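Local coordinates for protein putative isomerase (Sinorhizobium meliloti, PDB 2PPG) that is a putative isomerase of the enolase superfamily, with a mandelate racemase/muconate lactonizing enzyme-type N-terminal domain and a TIM-barrel-like C-terminal domain, at residues T167-R171 / D194-E200; A224-V228 / R256-V261; I231-E235 / S260-I265; M277-V281 / Y307-I313. Numbering follows the deposited sequence.

How the contacts relate
The four contacts follow the chain around the outside of the barrel domain. Contact 1 comes first, joining the starts of helices 168-180 and 197-208, with strand 185-189 between them. Contacts 2 and 3 both start on helix 224-234 and share S260 and V261. Both loops contain strand 241-243; contact 2 ends on the last turn of helix 251-260 and contact 3 just beyond it. They are staggered, not nested, and their centres are 8 Å apart. Contact 3 also touches contact 1, where M234 packs on V197. Contact 4 closes last, joining helix 274-282 to the end of helix 293-310. Its nearest atoms lie about 7 Å from contact 3, without touching.

Contact 1: T167-R171 / D194-E200; sequences TRAKR and DDGVAKE
Two arginines of 167-171 bind acidic residues of 194-200. R171 (chi1 m, chi2 t, chi3 m) meets E200 in a salt bridge, with NE to OE2 at 2.5 Å. R171 NH2 also bonds to E200 OE1 at 3.1 Å and OE2 at 2.8 Å. E200 OE2 and D194 OD2 lie at the edge of the R171 guanidinium, near its plane. R171 NH1 adds a weak, long bridge to D194 OD2 at 3.4 Å, making a three-residue network. D194 has a second salt bridge, to R28. R168 NE makes a salt bridge with D195 OD1 at 2.8 Å, and R168 NH1 a weak hydrogen bond to K199 O at 2.7 Å. These side chains join the starts of two successive helices, 168-180 and 197-208, on the outside of the TIM-barrel-like domain. T167 is the N-cap of the first: its OG1 (chi1 p) accepts from K170 N at 3.1 Å. G196 is the N-cap of the second; at its phi/psi of 92/135 a CB would clash with D195 O. The closest CA pair is R168 and E200, 6.5 Å apart. K199 CB sits over one face of the R168 guanidinium, 3.6 Å from NH1. E200 also packs on F188 of strand 185-189.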
loop_
_atom_site.group_PDB
_atom_site.type_symbol
_atom_site.label_atom_id
_atom_site.label_comp_id
_atom_site.label_asym_id
_atom_site.label_seq_id
_atom_site.Cartn_x
_atom_site.Cartn_y
_atom_site.Cartn_z
ATOM N N THR A 167 46.175 -16.013 -2.533
ATOM C CA THR A 167 46.284 -14.636 -2.057
ATOM C C THR A 167 45.519 -13.659 -2.944
ATOM O O THR A 167 45.257 -13.928 -4.126
ATOM C CB THR A 167 47.768 -14.160 -1.930
ATOM O OG1 THR A 167 48.351 -14.023 -3.231
ATOM C CG2 THR A 167 48.608 -15.143 -1.109
ATOM N N ARG A 168 45.171 -12.522 -2.352
ATOM C CA ARG A 168 44.546 -11.411 -3.059
ATOM C C ARG A 168 45.294 -11.083 -4.361
ATOM O O ARG A 168 44.701 -11.095 -5.445
ATOM C CB ARG A 168 44.506 -10.190 -2.143
ATOM C CG ARG A 168 43.283 -9.339 -2.305
ATOM C CD ARG A 168 42.867 -8.730 -0.992
ATOM N NE ARG A 168 43.993 -8.109 -0.304
ATOM C CZ ARG A 168 44.384 -6.848 -0.488
ATOM N NH1 ARG A 168 43.747 -6.059 -1.353
ATOM N NH2 ARG A 168 45.420 -6.375 0.195
ATOM N N ALA A 169 46.596 -10.826 -4.239
ATOM C CA ALA A 169 47.468 -10.488 -5.364
ATOM C C ALA A 169 47.577 -11.602 -6.417
ATOM O O ALA A 169 47.640 -11.330 -7.622
ATOM C CB ALA A 169 48.854 -10.105 -4.852
ATOM N N LYS A 170 47.610 -12.854 -5.967
ATOM C CA LYS A 170 47.617 -13.979 -6.892
ATOM C C LYS A 170 46.296 -14.071 -7.674
ATOM O O LYS A 170 46.294 -14.428 -8.862
ATOM C CB LYS A 170 47.963 -15.297 -6.180
ATOM C CG LYS A 170 49.481 -15.548 -6.069
ATOM C CD LYS A 170 49.867 -17.040 -5.907
ATOM C CE LYS A 170 50.405 -17.393 -4.502
ATOM N NZ LYS A 170 49.450 -18.188 -3.669
ATOM N N ARG A 171 45.184 -13.723 -7.025
ATOM C CA ARG A 171 43.885 -13.740 -7.700
ATOM C C ARG A 171 43.759 -12.596 -8.715
ATOM O O ARG A 171 43.229 -12.776 -9.825
ATOM C CB ARG A 171 42.745 -13.695 -6.685
ATOM C CG ARG A 171 42.660 -14.930 -5.797
ATOM C CD ARG A 171 41.381 -14.941 -4.997
ATOM N NE ARG A 171 41.361 -13.939 -3.943
ATOM C CZ ARG A 171 41.783 -14.159 -2.702
ATOM N NH1 ARG A 171 42.281 -15.347 -2.366
ATOM N NH2 ARG A 171 41.720 -13.191 -1.797
ATOM N N ASP A 194 39.707 -13.379 1.542
ATOM C CA ASP A 194 40.315 -13.544 2.865
ATOM C C ASP A 194 40.468 -12.238 3.620
ATOM O O ASP A 194 40.159 -12.176 4.807
ATOM C CB ASP A 194 41.674 -14.232 2.743
ATOM C CG ASP A 194 41.591 -15.552 2.003
ATOM O OD1 ASP A 194 40.789 -16.423 2.416
ATOM O OD2 ASP A 194 42.329 -15.713 1.003
ATOM N N ASP A 195 40.934 -11.201 2.930
ATOM C CA ASP A 195 41.162 -9.893 3.550
ATOM C C ASP A 195 39.883 -9.052 3.668
ATOM O O ASP A 195 39.938 -7.890 4.081
ATOM C CB ASP A 195 42.227 -9.105 2.770
ATOM C CG ASP A 195 43.532 -9.880 2.581
ATOM O OD1 ASP A 195 44.542 -9.246 2.202
ATOM O OD2 ASP A 195 43.548 -11.114 2.795
ATOM N N GLY A 196 38.739 -9.640 3.310
ATOM C CA GLY A 196 37.465 -8.919 3.268
ATOM C C GLY A 196 37.202 -8.326 1.893
ATOM O O GLY A 196 38.093 -7.715 1.291
ATOM N N VAL A 197 35.973 -8.489 1.400
ATOM C CA VAL A 197 35.590 -8.050 0.041
ATOM C C VAL A 197 36.025 -6.628 -0.369
ATOM O O VAL A 197 36.323 -6.392 -1.545
ATOM C CB VAL A 197 34.059 -8.226 -0.246
ATOM C CG1 VAL A 197 33.657 -9.695 -0.197
ATOM C CG2 VAL A 197 33.209 -7.380 0.701
ATOM N N ALA A 198 36.060 -5.694 0.580
ATOM C CA ALA A 198 36.458 -4.316 0.283
ATOM C C ALA A 198 37.873 -4.254 -0.279
ATOM O O ALA A 198 38.129 -3.572 -1.276
ATOM C CB ALA A 198 36.336 -3.431 1.522
ATOM N N LYS A 199 38.788 -4.980 0.357
ATOM C CA LYS A 199 40.181 -4.979 -0.054
ATOM C C LYS A 199 40.322 -5.726 -1.369
ATOM O O LYS A 199 41.240 -5.463 -2.148
ATOM C CB LYS A 199 41.075 -5.612 1.020
ATOM C CG LYS A 199 41.272 -4.778 2.285
ATOM C CD LYS A 199 42.217 -5.492 3.266
ATOM C CE LYS A 199 41.854 -5.255 4.742
ATOM N NZ LYS A 199 42.520 -4.057 5.313
ATOM N N GLU A 200 39.398 -6.651 -1.604
ATOM C CA GLU A 200 39.383 -7.458 -2.818
ATOM C C GLU A 200 39.020 -6.614 -4.053
ATOM O O GLU A 200 39.645 -6.760 -5.125
ATOM C CB GLU A 200 38.410 -8.631 -2.662
ATOM C CG GLU A 200 38.713 -9.834 -3.543
ATOM C CD GLU A 200 39.758 -10.762 -2.939
ATOM O OE1 GLU A 200 40.121 -10.579 -1.749
ATOM O OE2 GLU A 200 40.210 -11.684 -3.653
#

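Contact 2: A224-V228 / R256-V261; sequences ASEAV and RVAASV
This is apolar packing between two successive outer helices of the TIM-barrel-like domain, the start of 224-234 and the end of 251-260. Strand 241-243 lies between them in the chain. The short helical segments run in roughly the same direction. Their axes approach to 9.5 Å and cross at -32°. This near-parallel course is what the repeating beta-alpha units of such a barrel give. The closest CA pair is A224 and V257, 5.7 Å apart. The small alanine lets the backbones come close here. V257 (chi1 t) fills the space between the helices. Its CG2 lies 3.8 Å from A224 CA, 3.9 Å from A224 CB and 4.1 Å from A227 CB. V228 (chi1 t) packs one turn on from A224. Its CG2 is 4.0 Å from V257 CA, 4.2 Å from V257 CG2 and 3.9 Å from S260 CB. V228 CG1 reaches V261 CG1 at 4.3 Å. V261 has left the helix, with phi/psi -136/150. At the other end, A224 CB touches R256 CG at 4.3 Å. S260 OG turns back to its own helix and donates to R256 O at a very short 2.5 Å. A second subunit packs nearby: V228 touches S262 and R256 touches A258 of that chain. On the inner side, V257 also packs on I231 of helix 224-234 and on I265 of strand 264-267.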
loop_
_atom_site.group_PDB
_atom_site.type_symbol
_atom_site.label_atom_id
_atom_site.label_comp_id
_atom_site.label_asym_id
_atom_site.label_seq_id
_atom_site.Cartn_x
_atom_site.Cartn_y
_atom_site.Cartn_z
ATOM N N ALA A 224 20.120 -8.220 5.651
ATOM C CA ALA A 224 20.054 -7.029 4.826
ATOM C C ALA A 224 21.065 -5.945 5.238
ATOM O O ALA A 224 21.819 -5.435 4.405
ATOM C CB ALA A 224 18.640 -6.483 4.834
ATOM N N SER A 225 21.072 -5.599 6.522
ATOM C CA SER A 225 22.019 -4.636 7.055
ATOM C C SER A 225 23.434 -4.999 6.685
ATOM O O SER A 225 24.185 -4.155 6.191
ATOM C CB SER A 225 21.929 -4.597 8.567
ATOM O OG SER A 225 20.822 -3.831 8.933
ATOM N N GLU A 226 23.792 -6.251 6.966
ATOM C CA GLU A 226 25.105 -6.763 6.651
ATOM C C GLU A 226 25.397 -6.532 5.168
ATOM O O GLU A 226 26.388 -5.881 4.826
ATOM C CB GLU A 226 25.235 -8.242 7.048
ATOM C CG GLU A 226 25.474 -8.451 8.545
ATOM C CD GLU A 226 25.170 -9.872 9.046
ATOM O OE1 GLU A 226 25.278 -10.088 10.273
ATOM O OE2 GLU A 226 24.823 -10.773 8.248
ATOM N N ALA A 227 24.509 -7.000 4.296
ATOM C CA ALA A 227 24.741 -6.891 2.853
ATOM C C ALA A 227 24.878 -5.441 2.398
ATOM O O ALA A 227 25.746 -5.124 1.583
ATOM C CB ALA A 227 23.667 -7.627 2.057
ATOM N N VAL A 228 24.049 -4.558 2.944
ATOM C CA VAL A 228 24.149 -3.140 2.601
ATOM C C VAL A 228 25.515 -2.547 2.969
ATOM O O VAL A 228 26.136 -1.875 2.141
ATOM C CB VAL A 228 23.009 -2.317 3.211
ATOM C CG1 VAL A 228 23.294 -0.818 3.097
ATOM C CG2 VAL A 228 21.713 -2.654 2.521
ATOM N N ARG A 256 14.859 -4.662 0.590
ATOM C CA ARG A 256 15.446 -3.541 1.315
ATOM C C ARG A 256 16.871 -3.230 0.855
ATOM O O ARG A 256 17.241 -2.067 0.761
ATOM C CB ARG A 256 15.421 -3.800 2.827
ATOM C CG ARG A 256 16.494 -3.030 3.589
ATOM C CD ARG A 256 16.045 -1.630 4.010
ATOM N NE ARG A 256 15.618 -1.617 5.411
ATOM C CZ ARG A 256 14.402 -1.277 5.826
ATOM N NH1 ARG A 256 14.123 -1.312 7.117
ATOM N NH2 ARG A 256 13.472 -0.888 4.959
ATOM N N VAL A 257 17.656 -4.272 0.581
ATOM C CA VAL A 257 18.993 -4.123 -0.000
ATOM C C VAL A 257 18.887 -3.459 -1.376
ATOM O O VAL A 257 19.576 -2.464 -1.648
ATOM C CB VAL A 257 19.719 -5.489 -0.159
ATOM C CG1 VAL A 257 21.051 -5.291 -0.792
ATOM C CG2 VAL A 257 19.913 -6.175 1.176
ATOM N N ALA A 258 18.007 -3.987 -2.232
ATOM C CA ALA A 258 17.784 -3.407 -3.567
ATOM C C ALA A 258 17.466 -1.912 -3.486
ATOM O O ALA A 258 18.005 -1.112 -4.260
ATOM C CB ALA A 258 16.686 -4.143 -4.302
ATOM N N ALA A 259 16.611 -1.549 -2.527
ATOM C CA ALA A 259 16.202 -0.161 -2.330
ATOM C C ALA A 259 17.284 0.713 -1.695
ATOM O O ALA A 259 17.272 1.925 -1.880
ATOM C CB ALA A 259 14.915 -0.090 -1.510
ATOM N N SER A 260 18.221 0.109 -0.968
ATOM C CA SER A 260 19.179 0.885 -0.182
ATOM C C SER A 260 20.502 1.193 -0.883
ATOM O O SER A 260 21.317 1.948 -0.358
ATOM C CB SER A 260 19.461 0.194 1.150
ATOM O OG SER A 260 18.261 -0.080 1.848
ATOM N N VAL A 261 20.733 0.610 -2.054
ATOM C CA VAL A 261 21.993 0.826 -2.779
ATOM C C VAL A 261 21.732 1.058 -4.262
ATOM O O VAL A 261 20.762 0.548 -4.813
ATOM C CB VAL A 261 22.953 -0.373 -2.617
ATOM C CG1 VAL A 261 23.440 -0.475 -1.187
ATOM C CG2 VAL A 261 22.283 -1.683 -3.050
#

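Contact 3: I231-E235 / S260-I265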
loop_
_atom_site.group_PDB
_atom_site.type_symbol
_atom_site.label_atom_id
_atom_site.label_comp_id
_atom_site.label_asym_id
_atom_site.label_seq_id
_atom_site.Cartn_x
_atom_site.Cartn_y
_atom_site.Cartn_z
ATOM N N ILE A 231 28.226 -4.031 0.421
ATOM C CA ILE A 231 28.078 -3.395 -0.876
ATOM C C ILE A 231 28.618 -1.965 -0.872
ATOM O O ILE A 231 29.466 -1.621 -1.694
ATOM C CB ILE A 231 26.618 -3.398 -1.340
ATOM C CG1 ILE A 231 26.155 -4.835 -1.555
ATOM C CG2 ILE A 231 26.457 -2.574 -2.614
ATOM C CD1 ILE A 231 24.654 -4.990 -1.643
ATOM N N LYS A 232 28.137 -1.150 0.064
ATOM C CA LYS A 232 28.533 0.250 0.155
ATOM C C LYS A 232 30.029 0.415 0.370
ATOM O O LYS A 232 30.586 1.463 0.058
ATOM C CB LYS A 232 27.768 0.972 1.269
ATOM C CG LYS A 232 26.340 1.370 0.893
ATOM C CD LYS A 232 25.844 2.524 1.753
ATOM C CE LYS A 232 24.392 2.895 1.444
ATOM N NZ LYS A 232 24.160 3.266 0.024
ATOM N N ALA A 233 30.676 -0.624 0.893
ATOM C CA ALA A 233 32.112 -0.580 1.121
ATOM C C ALA A 233 32.861 -0.810 -0.191
ATOM O O ALA A 233 33.986 -0.338 -0.367
ATOM C CB ALA A 233 32.512 -1.615 2.153
HETATM N N MSE A 234 32.213 -1.532 -1.101
HETATM C CA MSE A 234 32.790 -1.925 -2.378
HETATM C C MSE A 234 32.502 -0.914 -3.481
HETATM O O MSE A 234 33.210 -0.877 -4.482
HETATM C CB MSE A 234 32.222 -3.279 -2.811
HETATM C CG MSE A 234 32.796 -4.474 -2.093
HETATM SE SE MSE A 234 32.066 -6.176 -2.767
HETATM C CE MSE A 234 30.294 -6.085 -1.979
ATOM N N GLU A 235 31.457 -0.113 -3.302
ATOM C CA GLU A 235 30.983 0.807 -4.342
ATOM C C GLU A 235 31.955 1.911 -4.781
ATOM O O GLU A 235 31.998 2.240 -5.962
ATOM C CB GLU A 235 29.608 1.396 -3.980
ATOM C CG GLU A 235 28.437 0.511 -4.410
ATOM C CD GLU A 235 27.083 0.934 -3.827
ATOM O OE1 GLU A 235 27.008 1.259 -2.629
ATOM O OE2 GLU A 235 26.074 0.922 -4.562
ATOM N N SER A 260 18.221 0.109 -0.968
ATOM C CA SER A 260 19.179 0.885 -0.182
ATOM C C SER A 260 20.502 1.193 -0.883
ATOM O O SER A 260 21.317 1.948 -0.358
ATOM C CB SER A 260 19.461 0.194 1.150
ATOM O OG SER A 260 18.261 -0.080 1.848
ATOM N N VAL A 261 20.733 0.610 -2.054
ATOM C CA VAL A 261 21.993 0.826 -2.779
ATOM C C VAL A 261 21.732 1.058 -4.262
ATOM O O VAL A 261 20.762 0.548 -4.813
ATOM C CB VAL A 261 22.953 -0.373 -2.617
ATOM C CG1 VAL A 261 23.440 -0.475 -1.187
ATOM C CG2 VAL A 261 22.283 -1.683 -3.050
ATOM N N SER A 262 22.581 1.825 -4.926
ATOM C CA SER A 262 22.348 2.065 -6.348
ATOM C C SER A 262 22.768 0.855 -7.203
ATOM O O SER A 262 22.361 0.736 -8.355
ATOM C CB SER A 262 23.039 3.344 -6.808
ATOM O OG SER A 262 24.420 3.264 -6.536
ATOM N N THR A 263 23.563 -0.037 -6.615
ATOM C CA THR A 263 24.069 -1.229 -7.282
ATOM C C THR A 263 22.977 -2.224 -7.652
ATOM O O THR A 263 22.067 -2.521 -6.854
ATOM C CB THR A 263 25.078 -1.975 -6.390
ATOM O OG1 THR A 263 26.236 -1.165 -6.193
ATOM C CG2 THR A 263 25.504 -3.308 -7.026
ATOM N N ALA A 264 23.094 -2.745 -8.869
ATOM C CA ALA A 264 22.179 -3.729 -9.397
ATOM C C ALA A 264 22.251 -5.021 -8.566
ATOM O O ALA A 264 23.331 -5.469 -8.208
ATOM C CB ALA A 264 22.525 -3.987 -10.827
ATOM N N ILE A 265 21.098 -5.597 -8.245
ATOM C CA ILE A 265 21.051 -6.785 -7.400
ATOM C C ILE A 265 20.690 -7.991 -8.238
ATOM O O ILE A 265 19.689 -7.963 -8.954
ATOM C CB ILE A 265 20.014 -6.653 -6.252
ATOM C CG1 ILE A 265 20.385 -5.507 -5.305
ATOM C CG2 ILE A 265 19.887 -7.956 -5.486
ATOM C CD1 ILE A 265 21.796 -5.524 -4.859
#
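Residues 231-234 belong to the end part of helix 224-234, and E235 N bonds weakly to I231 O at 3.0 Å. The facing segment leaves helix 251-260 at V261, which has extended phi/psi of -136/150, and runs through S262 and T263 into strand 264-267. The backbones stay well apart. The closest CA pairs are K232 with V261 at 7.2 Å and E235 with T263 at 7.8 Å, so side chains fill the gap. E235 OE2 accepts from T263 OG1 at 2.7 Å. T263 N at 3.4 Å and S262 OG at 3.5 Å give weak bonds to the same E235 OE2. One carboxylate oxygen thus holds the loop that leads from helix into strand. This is the helix-to-strand step of a beta-alpha barrel, tied to the C-terminal end of helix 224-234. K232 NZ donates to S260 O at 3.2 Å. Between these polar ties, I231 CG2 packs on V261 CG1 at 3.9 Å and touches T263 OG1 at 3.9 Å. I231 CD1 extends inward to I265 CD1 at 4.3 Å. I231 and I265 both also pack on V257 of helix 251-260 and on A242 of strand 241-243.

Contact 4: M277-V281 / Y307-I313; sequences MVPRV and YAHVHHI
M277, a selenomethionine, opens the first segment with a fully extended side chain (t, t, t). Its SE lies 4.0 Å from Y307 CD2, a Met-aromatic contact that meets the ring obliquely, 5.2 Å from the centroid. Its CE continues to A308 CB at 3.9 Å and I313 CD1 at 4.1 Å. V278 (chi1 t) places CG2 3.8 Å from Y307 OH. The helix is kinked at P279, but V281 N bonds to M277 O at 3.1 Å. V281 CA and H311 CA are 7.7 Å apart, M277 CA and Y307 CA 8.3 Å. V281 CG2 meets Y307 (chi1 t) at the ring edge, 3.7 Å from CE2. V281 CG2 also sits over the face of the H311 ring (chi1 m), 4.1 Å from its centroid, a CH-pi contact. V281 CG1 touches I313 CD1 at 4.1 Å. A Schellman motif ends the facing helix: I313 N bonds to A308 O at 2.8 Å and H312 N to H309 O at 3.2 Å, with H312 at phi/psi 55/55. H311 NE2 bonds to Y307 OH of the fourth subunit, another copy of this protein. Helices 274-282 and 293-310 flank strand 288-289, where M277, A308 and I313 all pack on V289.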
loop_
_atom_site.group_PDB
_atom_site.type_symbol
_atom_site.label_atom_id
_atom_site.label_comp_id
_atom_site.label_asym_id
_atom_site.label_seq_id
_atom_site.Cartn_x
_atom_site.Cartn_y
_atom_site.Cartn_z
HETATM N N MSE A 277 10.147 -16.605 -9.336
HETATM C CA MSE A 277 10.475 -15.232 -9.753
HETATM C C MSE A 277 9.477 -14.144 -9.341
HETATM O O MSE A 277 9.872 -13.056 -8.921
HETATM C CB MSE A 277 10.664 -15.169 -11.264
HETATM C CG MSE A 277 11.337 -13.900 -11.692
HETATM SE SE MSE A 277 11.938 -13.866 -13.537
HETATM C CE MSE A 277 12.669 -12.036 -13.576
ATOM N N VAL A 278 8.189 -14.449 -9.488
ATOM C CA VAL A 278 7.100 -13.503 -9.240
ATOM C C VAL A 278 7.224 -12.669 -7.949
ATOM O O VAL A 278 7.192 -11.438 -8.002
ATOM C CB VAL A 278 5.737 -14.232 -9.283
ATOM C CG1 VAL A 278 4.586 -13.271 -9.012
ATOM C CG2 VAL A 278 5.571 -14.908 -10.624
ATOM N N PRO A 279 7.371 -13.333 -6.787
ATOM C CA PRO A 279 7.460 -12.574 -5.547
ATOM C C PRO A 279 8.620 -11.604 -5.526
ATOM O O PRO A 279 8.479 -10.491 -5.024
ATOM C CB PRO A 279 7.668 -13.662 -4.500
ATOM C CG PRO A 279 7.011 -14.867 -5.105
ATOM C CD PRO A 279 7.452 -14.781 -6.528
ATOM N N ARG A 280 9.753 -12.001 -6.087
ATOM C CA ARG A 280 10.922 -11.125 -6.096
ATOM C C ARG A 280 10.764 -9.890 -6.995
ATOM O O ARG A 280 11.246 -8.814 -6.636
ATOM C CB ARG A 280 12.210 -11.895 -6.427
ATOM C CG ARG A 280 12.761 -12.769 -5.274
ATOM C CD ARG A 280 12.058 -14.125 -5.187
ATOM N NE ARG A 280 12.649 -15.023 -4.192
ATOM C CZ ARG A 280 12.156 -16.216 -3.866
ATOM N NH1 ARG A 280 11.060 -16.673 -4.448
ATOM N NH2 ARG A 280 12.757 -16.957 -2.950
ATOM N N VAL A 281 10.104 -10.025 -8.152
ATOM C CA VAL A 281 9.883 -8.841 -8.994
ATOM C C VAL A 281 8.765 -7.979 -8.419
ATOM O O VAL A 281 8.845 -6.745 -8.449
ATOM C CB VAL A 281 9.644 -9.147 -10.513
ATOM C CG1 VAL A 281 10.244 -10.481 -10.907
ATOM C CG2 VAL A 281 8.175 -9.066 -10.880
ATOM N N TYR A 307 9.502 -13.518 -18.622
ATOM C CA TYR A 307 9.071 -12.691 -17.513
ATOM C C TYR A 307 10.016 -11.499 -17.279
ATOM O O TYR A 307 9.564 -10.401 -17.008
ATOM C CB TYR A 307 8.942 -13.532 -16.249
ATOM C CG TYR A 307 7.932 -13.006 -15.247
ATOM C CD1 TYR A 307 6.569 -13.263 -15.401
ATOM C CD2 TYR A 307 8.349 -12.275 -14.131
ATOM C CE1 TYR A 307 5.645 -12.793 -14.482
ATOM C CE2 TYR A 307 7.438 -11.801 -13.203
ATOM C CZ TYR A 307 6.084 -12.057 -13.385
ATOM O OH TYR A 307 5.177 -11.573 -12.466
ATOM N N ALA A 308 11.321 -11.710 -17.396
ATOM C CA ALA A 308 12.266 -10.611 -17.234
ATOM C C ALA A 308 12.083 -9.554 -18.324
ATOM O O ALA A 308 12.228 -8.370 -18.069
ATOM C CB ALA A 308 13.688 -11.125 -17.241
ATOM N N HIS A 309 11.771 -10.011 -19.533
ATOM C CA HIS A 309 11.485 -9.158 -20.680
ATOM C C HIS A 309 10.287 -8.259 -20.393
ATOM O O HIS A 309 10.389 -7.027 -20.395
ATOM C CB HIS A 309 11.182 -10.046 -21.882
ATOM C CG HIS A 309 10.858 -9.290 -23.130
ATOM N ND1 HIS A 309 11.826 -8.871 -24.015
ATOM C CD2 HIS A 309 9.673 -8.889 -23.651
ATOM C CE1 HIS A 309 11.254 -8.241 -25.027
ATOM N NE2 HIS A 309 9.948 -8.239 -24.829
ATOM N N VAL A 310 9.151 -8.902 -20.152
ATOM C CA VAL A 310 7.943 -8.229 -19.706
ATOM C C VAL A 310 8.223 -7.234 -18.571
ATOM O O VAL A 310 7.730 -6.112 -18.602
ATOM C CB VAL A 310 6.885 -9.261 -19.235
ATOM C CG1 VAL A 310 5.858 -8.606 -18.347
ATOM C CG2 VAL A 310 6.211 -9.908 -20.418
ATOM N N HIS A 311 9.022 -7.641 -17.584
ATOM C CA HIS A 311 9.224 -6.816 -16.396
ATOM C C HIS A 311 10.507 -6.000 -16.383
ATOM O O HIS A 311 10.910 -5.504 -15.330
ATOM C CB HIS A 311 9.083 -7.652 -15.125
ATOM C CG HIS A 311 7.661 -7.910 -14.752
ATOM N ND1 HIS A 311 6.895 -6.981 -14.082
ATOM C CD2 HIS A 311 6.849 -8.968 -14.994
ATOM C CE1 HIS A 311 5.673 -7.464 -13.915
ATOM N NE2 HIS A 311 5.620 -8.667 -14.457
ATOM N N HIS A 312 11.130 -5.865 -17.553
ATOM C CA HIS A 312 12.318 -5.019 -17.756
ATOM C C HIS A 312 13.480 -5.310 -16.834
ATOM O O HIS A 312 13.985 -4.416 -16.153
ATOM C CB HIS A 312 11.940 -3.538 -17.698
ATOM C CG HIS A 312 10.880 -3.186 -18.680
ATOM N ND1 HIS A 312 9.540 -3.382 -18.422
ATOM C CD2 HIS A 312 10.962 -2.738 -19.953
ATOM C CE1 HIS A 312 8.840 -3.039 -19.486
ATOM N NE2 HIS A 312 9.678 -2.640 -20.427
ATOM N N ILE A 313 13.901 -6.566 -16.838
ATOM C CA ILE A 313 14.964 -7.054 -15.977
ATOM C C ILE A 313 16.016 -7.731 -16.864
ATOM O O ILE A 313 15.674 -8.411 -17.823
ATOM C CB ILE A 313 14.378 -7.998 -14.924
ATOM C CG1 ILE A 313 13.603 -7.182 -13.886
ATOM C CG2 ILE A 313 15.450 -8.838 -14.259
ATOM C CD1 ILE A 313 12.843 -8.010 -12.899
#